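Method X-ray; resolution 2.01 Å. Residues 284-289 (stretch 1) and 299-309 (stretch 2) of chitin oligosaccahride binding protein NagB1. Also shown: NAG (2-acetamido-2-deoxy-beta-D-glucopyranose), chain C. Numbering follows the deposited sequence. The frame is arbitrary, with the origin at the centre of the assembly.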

# COMPACT_ATOMS: atom_id res chain seq x y z
N ASN A 284 0.46 7.44 0.36
CA ASN A 284 0.27 7.57 -1.08
C ASN A 284 -0.78 8.63 -1.38
O ASN A 284 -1.88 8.60 -0.83
CB ASN A 284 -0.16 6.24 -1.70
CG ASN A 284 -0.22 6.30 -3.22
OD1 ASN A 284 -1.06 5.67 -3.86
ND2 ASN A 284 0.69 7.08 -3.81
N GLY A 285 -0.42 9.55 -2.26
CA GLY A 285 -1.31 10.62 -2.67
C GLY A 285 -0.78 11.24 -3.94
O GLY A 285 -0.47 10.51 -4.89
N TYR A 286 -0.65 12.58 -3.96
CA TYR A 286 -0.20 13.31 -5.14
C TYR A 286 0.90 14.30 -4.77
O TYR A 286 0.88 14.90 -3.69
CB TYR A 286 -1.38 14.03 -5.81
CG TYR A 286 -2.28 13.01 -6.45
CD1 TYR A 286 -1.99 12.51 -7.72
CD2 TYR A 286 -3.35 12.47 -5.76
CE1 TYR A 286 -2.78 11.52 -8.29
CE2 TYR A 286 -4.15 11.48 -6.33
CZ TYR A 286 -3.86 11.01 -7.59
OH TYR A 286 -4.65 10.01 -8.15
N GLY A 287 1.86 14.45 -5.69
CA GLY A 287 2.86 15.48 -5.59
C GLY A 287 2.70 16.42 -6.77
O GLY A 287 1.91 16.18 -7.69
N PHE A 288 3.46 17.50 -6.75
CA PHE A 288 3.29 18.53 -7.77
C PHE A 288 4.66 18.97 -8.27
O PHE A 288 5.59 19.15 -7.47
CB PHE A 288 2.47 19.70 -7.19
CG PHE A 288 1.12 19.26 -6.69
CD1 PHE A 288 0.05 19.17 -7.55
CD2 PHE A 288 0.96 18.83 -5.38
CE1 PHE A 288 -1.17 18.72 -7.13
CE2 PHE A 288 -0.27 18.38 -4.94
CZ PHE A 288 -1.33 18.32 -5.82
N SER A 289 4.78 19.11 -9.59
CA SER A 289 6.06 19.50 -10.17
C SER A 289 6.53 20.83 -9.60
O SER A 289 5.74 21.76 -9.37
CB SER A 289 5.95 19.61 -11.68
OG SER A 289 7.22 19.92 -12.24
N ALA A 299 -4.10 25.34 -11.60
CA ALA A 299 -4.71 24.02 -11.76
C ALA A 299 -4.35 23.11 -10.59
O ALA A 299 -5.20 22.37 -10.09
CB ALA A 299 -4.28 23.39 -13.08
N ALA A 300 -3.09 23.15 -10.16
CA ALA A 300 -2.68 22.33 -9.03
C ALA A 300 -3.40 22.76 -7.76
O ALA A 300 -3.81 21.91 -6.96
CB ALA A 300 -1.16 22.41 -8.86
N VAL A 301 -3.59 24.06 -7.56
CA VAL A 301 -4.32 24.55 -6.39
C VAL A 301 -5.77 24.07 -6.43
O VAL A 301 -6.33 23.63 -5.42
CB VAL A 301 -4.26 26.09 -6.31
CG1 VAL A 301 -5.27 26.59 -5.28
CG2 VAL A 301 -2.86 26.56 -5.97
N GLU A 302 -6.41 24.19 -7.60
CA GLU A 302 -7.77 23.68 -7.76
C GLU A 302 -7.82 22.18 -7.49
O GLU A 302 -8.74 21.69 -6.82
CB GLU A 302 -8.28 23.98 -9.16
CG GLU A 302 -8.73 25.41 -9.38
CD GLU A 302 -9.67 25.90 -8.28
OE1 GLU A 302 -10.70 25.23 -8.03
OE2 GLU A 302 -9.40 26.98 -7.70
N PHE A 303 -6.85 21.43 -8.02
CA PHE A 303 -6.84 20.00 -7.75
C PHE A 303 -6.79 19.73 -6.25
O PHE A 303 -7.56 18.91 -5.73
CB PHE A 303 -5.65 19.33 -8.44
CG PHE A 303 -5.51 17.87 -8.11
CD1 PHE A 303 -6.23 16.92 -8.82
CD2 PHE A 303 -4.70 17.44 -7.03
CE1 PHE A 303 -6.13 15.55 -8.51
CE2 PHE A 303 -4.61 16.08 -6.70
CZ PHE A 303 -5.32 15.14 -7.45
N ILE A 304 -5.90 20.42 -5.55
CA ILE A 304 -5.80 20.24 -4.11
C ILE A 304 -7.12 20.59 -3.43
O ILE A 304 -7.61 19.84 -2.57
CB ILE A 304 -4.64 21.09 -3.56
CG1 ILE A 304 -3.31 20.51 -4.04
CG2 ILE A 304 -4.69 21.14 -2.04
CD1 ILE A 304 -2.12 21.37 -3.70
N LYS A 305 -7.73 21.70 -3.83
CA LYS A 305 -8.96 22.14 -3.18
C LYS A 305 -10.08 21.13 -3.37
O LYS A 305 -10.88 20.90 -2.46
CB LYS A 305 -9.37 23.52 -3.71
CG LYS A 305 -10.48 24.15 -2.90
CD LYS A 305 -10.65 25.61 -3.25
CE LYS A 305 -12.02 26.09 -2.77
NZ LYS A 305 -12.37 27.43 -3.29
N ILE A 306 -10.14 20.49 -4.54
CA ILE A 306 -11.22 19.55 -4.80
C ILE A 306 -10.89 18.17 -4.22
O ILE A 306 -11.69 17.59 -3.47
CB ILE A 306 -11.50 19.49 -6.32
CG1 ILE A 306 -11.91 20.88 -6.82
CG2 ILE A 306 -12.60 18.48 -6.63
CD1 ILE A 306 -11.53 21.18 -8.27
N MET A 307 -9.71 17.63 -4.53
CA MET A 307 -9.39 16.27 -4.07
C MET A 307 -9.35 16.19 -2.55
O MET A 307 -9.90 15.26 -1.94
CB MET A 307 -8.06 15.82 -4.67
CG MET A 307 -7.52 14.47 -4.14
SD MET A 307 -8.59 13.07 -4.53
CE MET A 307 -7.91 12.52 -6.09
N TYR A 308 -8.71 17.16 -1.91
CA TYR A 308 -8.50 17.12 -0.47
C TYR A 308 -9.61 17.90 0.23
O TYR A 308 -9.41 18.92 0.87
CB TYR A 308 -7.11 17.64 -0.13
CG TYR A 308 -6.04 16.83 -0.81
CD1 TYR A 308 -5.65 15.60 -0.29
CD2 TYR A 308 -5.43 17.29 -1.98
CE1 TYR A 308 -4.68 14.84 -0.92
CE2 TYR A 308 -4.46 16.53 -2.62
CZ TYR A 308 -4.09 15.31 -2.08
OH TYR A 308 -3.12 14.55 -2.68
N SER A 309 -10.81 17.36 0.08
CA SER A 309 -12.01 17.94 0.65
C SER A 309 -12.80 16.83 1.32
O SER A 309 -12.64 15.65 1.00
CB SER A 309 -12.88 18.60 -0.43
OG SER A 309 -13.47 17.58 -1.24
C1 NAG C . -3.42 2.34 -4.57
C2 NAG C . -2.98 2.74 -3.16
C3 NAG C . -1.52 2.34 -2.93
C4 NAG C . -1.25 0.89 -3.36
C5 NAG C . -1.90 0.58 -4.72
C6 NAG C . -1.80 -0.86 -5.17
C7 NAG C . -4.30 4.71 -2.52
C8 NAG C . -4.27 6.20 -2.31
N2 NAG C . -3.15 4.16 -2.93
O1 NAG C . -4.72 2.74 -4.78
O3 NAG C . -1.19 2.55 -1.56
O4 NAG C . 0.15 0.77 -3.58
O5 NAG C . -3.29 0.94 -4.72
O6 NAG C . -2.14 -0.96 -6.55
O7 NAG C . -5.32 4.05 -2.35

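Three aromatic rings carry most of this strand-on-helix contact, and the one in the middle, Phe303, reaches both of the others without stacking flat on either. Its edge points toward the face of Tyr286, with ring centroids 5.1 Å apart and planes at 74°; Phe303 CZ lies 3.7 Å from Tyr286 CD2. Against Phe288 the same ring sits obliquely, centroids 6.0 Å apart and planes at 63°, and Phe303 CD2 comes within 3.7 Å of Phe288 CZ, at the edge of the Phe288 ring. One helical residue thus bridges two strand residues.

The backbone geometry frames this arrangement. The strand and the helix run nearly antiparallel, at 161°, with their axes 10.4 Å apart at closest approach, a gap wide enough to be filled by side chains. On the strand, alternation sets the pattern: Tyr286 and Phe288 both point toward the helix, while Gly287 between them makes no contact. Both aromatics use the m rotamer with chi2 near -85°, so the two rings repeat one conformation two residues apart. On the helix, Ala300, Phe303 and Met307 point toward the strand, the three-and-four spacing that keeps one helical face turned to a partner.

The backbones come nearest at Phe288 and Ala300, whose CA atoms are 7.2 Å apart; there the helix offers just a methyl group, and Ala300 CB rests 3.7 Å from Phe288 CD1. Ile304 points sideways from its CA, yet its side chain bends nearer, placing CG1 3.4 Å from Phe288 CZ. Farther along, Met307 extends to Tyr286, its CE 3.9 Å from Tyr286 CE2.

At the far end, where Gly285 and Tyr308 CA atoms are 9.9 Å apart, a long side chain spans the gap. Tyr308, the first residue to leave helical geometry, sends its hydroxyl to the strand: OH lies 3.4 Å from Tyr286 N and 3.6 Å from Tyr286 CB, near the plane of the Tyr286 ring. This hydroxyl is hydrogen-bonded elsewhere in the structure. At Gly285 an ideal CB would point toward the helix and lie 3.5 Å from Tyr308 OH, a contact rather than a clash, so this approach does not by itself require glycine.

The side-chain contacts are chiefly apolar, and no clear hydrogen bond joins the two segments. One polar contact of the strand lies at Asn284, beyond reach of the helix, where OD1 accepts a hydrogen bond from NAG N2 at 2.7 Å, in keeping with a chitin oligosaccharide binding protein.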